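Local coordinates for sensor protein kinase WalK (Staphylococcus aureus, PDB 4YWZ), which is an essential histidine kinase of the WalKR two-component system, whose extracellular Cache-family receptor domain probably senses an external signal, at residues A87-V92 with N133-S138; Q93-L96 with S101-H104; L105-Y110 with K114-V119. The protein carries 1 engineered substitution. All blocks are in the same frame, centred on the assembly; numbering follows the deposited sequence.

Contact 1: residues A87-V92 with N133-S138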
# COMPACT_ATOMS: atom_id res chain seq x y z
N ALA A 87 8.41 19.09 -20.98
CA ALA A 87 7.31 18.26 -20.43
C ALA A 87 5.98 18.62 -21.05
O ALA A 87 5.14 17.71 -21.20
CB ALA A 87 7.23 18.46 -18.93
N ASN A 88 5.80 19.89 -21.41
CA ASN A 88 4.54 20.34 -22.00
C ASN A 88 3.28 19.85 -21.23
O ASN A 88 2.33 19.27 -21.78
CB ASN A 88 4.51 19.94 -23.47
CG ASN A 88 5.37 20.90 -24.33
OD1 ASN A 88 5.74 21.98 -23.89
ND2 ASN A 88 5.81 20.42 -25.43
N ASP A 89 3.34 20.11 -19.93
CA ASP A 89 2.38 19.57 -18.96
C ASP A 89 1.93 20.71 -18.07
O ASP A 89 2.72 21.32 -17.35
CB ASP A 89 3.00 18.43 -18.21
CG ASP A 89 2.10 17.79 -17.21
OD1 ASP A 89 1.47 18.48 -16.37
OD2 ASP A 89 2.02 16.51 -17.26
N SER A 90 0.62 21.00 -18.14
CA SER A 90 0.06 22.12 -17.39
C SER A 90 0.11 21.94 -15.85
O SER A 90 0.23 22.91 -15.12
CB SER A 90 -1.46 22.26 -17.73
OG SER A 90 -1.43 22.87 -18.99
N SER A 91 0.00 20.69 -15.42
CA SER A 91 0.04 20.44 -13.97
C SER A 91 1.43 20.66 -13.43
O SER A 91 1.65 21.22 -12.36
CB SER A 91 -0.48 19.02 -13.61
OG SER A 91 0.38 17.96 -14.02
N VAL A 92 2.42 20.31 -14.23
CA VAL A 92 3.85 20.55 -13.87
C VAL A 92 4.09 22.08 -13.82
O VAL A 92 4.71 22.60 -12.89
CB VAL A 92 4.81 19.89 -14.85
CG1 VAL A 92 6.28 20.34 -14.71
CG2 VAL A 92 4.71 18.37 -14.74
N ASN A 133 10.60 20.01 -10.36
CA ASN A 133 9.41 19.39 -9.94
C ASN A 133 9.56 17.88 -10.07
O ASN A 133 10.17 17.40 -11.04
CB ASN A 133 8.22 19.84 -10.81
CG ASN A 133 6.93 19.14 -10.46
OD1 ASN A 133 6.32 19.42 -9.45
ND2 ASN A 133 6.55 18.16 -11.32
N ILE A 134 9.03 17.20 -9.06
CA ILE A 134 8.98 15.73 -9.07
C ILE A 134 7.56 15.39 -9.57
O ILE A 134 6.55 15.79 -8.95
CB ILE A 134 9.17 15.16 -7.62
CG1 ILE A 134 10.61 15.41 -7.16
CG2 ILE A 134 8.73 13.68 -7.56
CD1 ILE A 134 10.78 15.25 -5.64
N TYR A 135 7.45 14.66 -10.68
CA TYR A 135 6.22 14.19 -11.25
C TYR A 135 6.16 12.66 -11.04
O TYR A 135 7.11 11.98 -11.36
CB TYR A 135 6.30 14.46 -12.76
CG TYR A 135 5.26 13.76 -13.65
CD1 TYR A 135 5.55 12.56 -14.20
CD2 TYR A 135 4.06 14.37 -13.97
CE1 TYR A 135 4.65 11.92 -15.06
CE2 TYR A 135 3.18 13.79 -14.85
CZ TYR A 135 3.48 12.51 -15.35
OH TYR A 135 2.60 11.82 -16.19
N ILE A 136 5.07 12.20 -10.49
CA ILE A 136 4.89 10.79 -10.14
C ILE A 136 3.60 10.30 -10.77
O ILE A 136 2.55 10.90 -10.64
CB ILE A 136 4.85 10.58 -8.66
CG1 ILE A 136 6.14 11.01 -8.02
CG2 ILE A 136 4.54 9.12 -8.32
CD1 ILE A 136 6.11 10.96 -6.52
N GLU A 137 3.71 9.16 -11.50
CA GLU A 137 2.52 8.33 -11.92
C GLU A 137 2.48 7.14 -10.96
O GLU A 137 3.48 6.40 -10.80
CB GLU A 137 2.62 7.82 -13.36
CG GLU A 137 2.54 8.91 -14.37
CD GLU A 137 2.62 8.42 -15.86
OE1 GLU A 137 2.67 7.17 -16.07
OE2 GLU A 137 2.79 9.33 -16.71
N SER A 138 1.36 7.05 -10.24
CA SER A 138 1.17 6.01 -9.22
C SER A 138 0.00 5.14 -9.60
O SER A 138 -1.01 5.56 -10.19
CB SER A 138 1.10 6.67 -7.86
OG SER A 138 -0.06 7.38 -7.70
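Val-92 lays its CG2 methyl across two side chains of strand 129-138, 3.9 Å from ND2 of Asn-133 and 4.1 Å from CD2 of Tyr-135. Its CG1 methyl meets the same amide nitrogen, so the isopropyl group rests against Asn-133 with both branches and against the tyrosine with one. With CG anti to the backbone N (chi1 166°), the Tyr-135 ring leans out from the strand toward the first turn of helix 90-98, where OD2 of Asp-89 comes to 3.8 Å from its CE2; carboxylate and ring planes are steeply inclined, 79° apart. Asp-89 is the N-cap residue of the helix, and its other oxygen, OD1, makes the capping bonds. OD1 accepts a bond from Val-92 N at 3.0 Å, met from above the carboxylate plane, a weak one from Ser-91 N, and on its syn side the hydroxyl of Ser-91, with 2.6 Å between Ser-91 OG and Asp-89 OD1. At the far end of the ring, Tyr-135 OH donates to the anti lone pair of Glu-137 OE2, 2.6 Å away. The ND2 of Asn-133 is bonded to Asn-121 OD1 on strand 114-126, and Ile-65 of strand 59-66 also packs on Val-92. Helix 90-98 is thereby seated on one face of the Cache-type antiparallel sheet. No hydrogen bond joins the two segments: they meet by van der Waals contact, apolar between Val-92 and Tyr-135, while Asp-89 OD1 and Tyr-135 OH are bonded within their own segments, and the capping bonds probably stabilise the charge on Asp-89.

Contact 2: residues Q93-L96 with S101-H104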
# COMPACT_ATOMS: atom_id res chain seq x y z
N GLN A 93 3.61 22.79 -14.84
CA GLN A 93 3.73 24.28 -14.90
C GLN A 93 3.12 24.90 -13.65
O GLN A 93 3.73 25.85 -13.11
CB GLN A 93 3.07 24.83 -16.17
CG GLN A 93 3.75 24.42 -17.47
CD GLN A 93 2.98 24.57 -18.85
OE1 GLN A 93 1.78 24.52 -18.94
NE2 GLN A 93 3.74 24.63 -19.90
N LYS A 94 1.94 24.40 -13.24
CA LYS A 94 1.25 24.90 -12.08
C LYS A 94 2.15 24.73 -10.82
O LYS A 94 2.38 25.63 -10.02
CB LYS A 94 -0.14 24.41 -11.92
CG LYS A 94 -0.87 24.92 -10.74
CD LYS A 94 -2.29 24.36 -10.69
CE LYS A 94 -3.07 25.06 -9.63
NZ LYS A 94 -4.23 24.28 -9.13
N ALA A 95 2.69 23.54 -10.62
CA ALA A 95 3.60 23.33 -9.45
C ALA A 95 4.82 24.20 -9.46
O ALA A 95 5.23 24.74 -8.44
CB ALA A 95 4.02 21.86 -9.44
N LEU A 96 5.43 24.32 -10.62
CA LEU A 96 6.64 25.14 -10.78
C LEU A 96 6.33 26.62 -10.45
O LEU A 96 7.18 27.32 -9.82
CB LEU A 96 7.17 25.02 -12.16
CG LEU A 96 7.88 23.74 -12.58
CD1 LEU A 96 8.17 23.79 -14.04
CD2 LEU A 96 9.17 23.37 -11.79
N SER A 101 2.31 21.65 -4.27
CA SER A 101 1.98 20.33 -4.86
C SER A 101 0.61 20.41 -5.49
O SER A 101 -0.31 21.22 -5.17
CB SER A 101 1.90 19.31 -3.75
OG SER A 101 3.20 19.18 -3.23
N ASN A 102 0.34 19.43 -6.40
CA ASN A 102 -0.93 19.26 -7.02
C ASN A 102 -1.14 17.83 -7.46
O ASN A 102 -0.19 17.08 -7.43
CB ASN A 102 -1.25 20.25 -8.16
CG ASN A 102 -0.36 20.09 -9.36
OD1 ASN A 102 -0.29 19.00 -9.98
ND2 ASN A 102 0.32 21.16 -9.72
N ASP A 103 -2.38 17.49 -7.77
CA ASP A 103 -2.69 16.07 -8.20
C ASP A 103 -3.90 15.98 -9.07
O ASP A 103 -4.82 16.82 -8.97
CB ASP A 103 -2.89 15.10 -7.00
CG ASP A 103 -4.17 15.31 -6.26
OD1 ASP A 103 -4.20 16.25 -5.40
OD2 ASP A 103 -5.18 14.66 -6.51
N HIS A 104 -3.93 14.98 -9.93
CA HIS A 104 -5.15 14.67 -10.69
C HIS A 104 -5.12 13.24 -11.19
O HIS A 104 -4.06 12.61 -11.20
CB HIS A 104 -5.28 15.64 -11.88
CG HIS A 104 -4.21 15.56 -12.91
ND1 HIS A 104 -2.97 16.14 -12.76
CD2 HIS A 104 -4.22 15.02 -14.15
CE1 HIS A 104 -2.23 15.89 -13.83
NE2 HIS A 104 -2.96 15.21 -14.68
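A chi1 of 66° sets CG of Asn-102 between its own backbone N and carbonyl carbon, and a chi2 of 58° turns the amide so that ND2 reaches helix 90-98; Lys-94, with CG anti to N (chi1 -180°) and an extended chain beyond, runs obliquely across it. The setting is the short connection from helix 90-98 into strand 102-109, an edge strand of the antiparallel Cache-domain sheet. Lys-94 meets the amide with its aliphatic base, CB lying 4.0 Å from Asn-102 ND2. On the neighbouring residue of the helix, the CB methyl of Ala-95 packs 3.8 Å from the same nitrogen. The closest contacts thus all fall on one NH2 group, whose hydrogen-bond partner, Ser-91 O, belongs to the preceding turn of the helix. The other end of the amide, OD1, accepts from Asn-121 ND2 on strand 114-126, so the side chain bridges helix and sheet and its rotation is fixed from both ends. On the side facing the sheet, Ala-95 also rests on Asn-121 and Asn-133. Ala-95 N comes within 3.5 Å of Asn-102 ND2, but both are donors and the approach is a van der Waals one.

Contact 3: residues L105-Y110 with K114-V119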
# COMPACT_ATOMS: atom_id res chain seq x y z
N LEU A 105 -6.29 12.76 -11.62
CA LEU A 105 -6.39 11.41 -12.16
C LEU A 105 -6.31 11.43 -13.67
O LEU A 105 -6.76 12.44 -14.35
CB LEU A 105 -7.71 10.81 -11.75
CG LEU A 105 -8.00 10.28 -10.40
CD1 LEU A 105 -9.50 9.85 -10.35
CD2 LEU A 105 -7.12 9.03 -10.14
N ILE A 106 -5.69 10.43 -14.28
CA ILE A 106 -5.57 10.32 -15.74
C ILE A 106 -6.01 8.85 -16.07
O ILE A 106 -6.14 8.05 -15.17
CB ILE A 106 -4.23 10.60 -16.38
CG1 ILE A 106 -3.10 9.65 -15.98
CG2 ILE A 106 -3.79 12.06 -16.08
CD1 ILE A 106 -1.75 9.82 -16.57
N LEU A 107 -6.31 8.70 -17.35
CA LEU A 107 -6.39 7.34 -18.02
C LEU A 107 -5.30 7.19 -18.92
O LEU A 107 -5.06 8.01 -19.81
CB LEU A 107 -7.74 7.22 -18.75
CG LEU A 107 -8.97 7.25 -17.87
CD1 LEU A 107 -10.18 7.40 -18.86
CD2 LEU A 107 -9.22 6.06 -17.01
N LYS A 108 -4.52 6.08 -18.77
CA LYS A 108 -3.37 5.89 -19.55
C LYS A 108 -3.24 4.39 -19.88
O LYS A 108 -3.44 3.56 -18.98
CB LYS A 108 -2.15 6.37 -18.82
CG LYS A 108 -0.88 6.20 -19.53
CD LYS A 108 0.16 7.24 -19.02
CE LYS A 108 1.52 7.09 -19.60
NZ LYS A 108 2.46 8.21 -19.28
N ASP A 109 -2.95 4.16 -21.15
CA ASP A 109 -2.78 2.74 -21.64
C ASP A 109 -1.35 2.47 -21.77
O ASP A 109 -0.61 3.01 -22.59
CB ASP A 109 -3.64 2.53 -22.89
CG ASP A 109 -3.56 1.13 -23.47
OD1 ASP A 109 -2.84 0.33 -22.92
OD2 ASP A 109 -4.21 0.93 -24.53
N TYR A 110 -0.85 1.61 -20.90
CA TYR A 110 0.50 1.20 -20.90
C TYR A 110 0.77 -0.09 -21.69
O TYR A 110 1.88 -0.58 -21.76
CB TYR A 110 0.92 0.91 -19.49
CG TYR A 110 0.91 2.09 -18.53
CD1 TYR A 110 -0.19 2.38 -17.75
CD2 TYR A 110 1.98 2.95 -18.48
CE1 TYR A 110 -0.15 3.46 -16.82
CE2 TYR A 110 1.99 4.01 -17.58
CZ TYR A 110 0.96 4.24 -16.73
OH TYR A 110 0.91 5.34 -15.87
N LYS A 114 -6.48 1.35 -21.35
CA LYS A 114 -6.51 2.50 -20.43
C LYS A 114 -6.77 2.09 -18.92
O LYS A 114 -7.71 1.39 -18.51
CB LYS A 114 -7.58 3.49 -20.92
CG LYS A 114 -7.20 4.22 -22.17
CD LYS A 114 -8.36 5.18 -22.51
CE LYS A 114 -8.05 5.98 -23.77
NZ LYS A 114 -6.59 6.33 -23.73
N ASP A 115 -5.83 2.49 -18.05
CA ASP A 115 -5.87 2.27 -16.66
C ASP A 115 -5.99 3.68 -15.95
O ASP A 115 -5.34 4.61 -16.40
CB ASP A 115 -4.49 1.73 -16.16
CG ASP A 115 -4.18 0.29 -16.61
OD1 ASP A 115 -5.21 -0.42 -16.82
OD2 ASP A 115 -2.93 0.02 -16.88
N ARG A 116 -6.74 3.74 -14.89
CA ARG A 116 -6.72 4.92 -13.95
C ARG A 116 -5.38 5.07 -13.24
O ARG A 116 -4.87 4.14 -12.66
CB ARG A 116 -7.79 4.87 -12.91
CG ARG A 116 -9.04 5.56 -13.43
CD ARG A 116 -10.19 5.54 -12.45
NE ARG A 116 -10.65 4.20 -12.41
CZ ARG A 116 -11.85 3.80 -12.04
NH1 ARG A 116 -12.77 4.68 -11.65
NH2 ARG A 116 -12.08 2.49 -12.01
N VAL A 117 -4.76 6.27 -13.32
CA VAL A 117 -3.45 6.55 -12.77
C VAL A 117 -3.50 7.87 -12.02
O VAL A 117 -4.15 8.78 -12.44
CB VAL A 117 -2.40 6.66 -13.88
CG1 VAL A 117 -1.07 7.19 -13.34
CG2 VAL A 117 -2.18 5.26 -14.49
N TRP A 118 -2.89 7.95 -10.87
CA TRP A 118 -2.94 9.14 -10.08
C TRP A 118 -1.62 9.84 -10.31
O TRP A 118 -0.52 9.31 -10.04
CB TRP A 118 -3.14 8.85 -8.59
CG TRP A 118 -3.39 10.04 -7.74
CD1 TRP A 118 -4.36 10.94 -7.92
CD2 TRP A 118 -2.64 10.47 -6.57
NE1 TRP A 118 -4.29 11.95 -6.92
CE2 TRP A 118 -3.24 11.68 -6.11
CE3 TRP A 118 -1.51 10.00 -5.92
CZ2 TRP A 118 -2.78 12.36 -4.98
CZ3 TRP A 118 -1.02 10.71 -4.83
CH2 TRP A 118 -1.66 11.88 -4.40
N VAL A 119 -1.69 11.12 -10.72
CA VAL A 119 -0.51 11.92 -11.02
C VAL A 119 -0.38 12.94 -9.88
O VAL A 119 -1.35 13.63 -9.48
CB VAL A 119 -0.65 12.75 -12.32
CG1 VAL A 119 0.44 13.83 -12.47
CG2 VAL A 119 -0.77 11.81 -13.51
O HOH W 1 -2.43 -0.53 -19.52
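Ile-106 packs along Val-117 and Val-119 of the partner strand: from CB, the CG1 branch runs beside Val-117, with CG1 3.7 Å from Val-117 CB, and its terminal CD1 reaches 3.8 Å from CG2 of Val-119, while the CG2 branch touches the same Val-119 methyl at 4.0 Å. The chi1 of 63° places CG1 between the backbone N and the carbonyl carbon, alongside Val-117 and pointing the same way. Ile-106 and Val-117 form an antiparallel hydrogen-bonded pair, joined by two N-H...O bonds, and Lys-108 with Asp-115 forms the next. In the non-hydrogen-bonded pairs between and beyond, side chains emerge on the opposite face: Leu-107 CD2 lies 3.6 Å from Arg-116 CG, the two chains side by side, and Leu-105 CD2 reaches the edge of the Trp-118 ring at CD1. Tyr-110, in the connection between the strands, folds back with its ring edge against Val-117, OH being 3.4 Å from CG2. One face of this ring carries CG of Lys-108, and its hydroxyl bonds to Glu-137, which also forms a salt bridge with Lys-108 NZ. A water ties the turn to the strand, accepting from Tyr-110 N at 3.0 Å and donating to Asp-115 OD2 at 2.7 Å. This is the beta hairpin at one border of the five-stranded sheet. Strand 102-109 forms the edge and strand 114-126 lies between it and strand 129-138; helix 7-37 packs on Trp-118, and Tyr-144 of helix 141-149 touches Leu-105 and makes a cation-pi contact with Arg-116.

The three contacts follow the chain through one side of the Cache-family domain. Contact 2 closes first, contact 3 follows it, and contact 1 spans both by bringing the start of helix 90-98 to strand 129-138. Contacts 1 and 2 share that helix, with centres about 7 Å apart; contacts 2 and 3 share strand 102-109, with centres about 17 Å apart, and the centres of contacts 1 and 3 are about 13 Å apart. All reach the same antiparallel sheet, in which strand 114-126 separates strands 102-109 and 129-138. Backbone bonding between His-104 and Val-119 carries the hairpin from contact 3 toward contact 2, so the same edge strand pairs with strand 114-126 and meets helix 90-98 at its start.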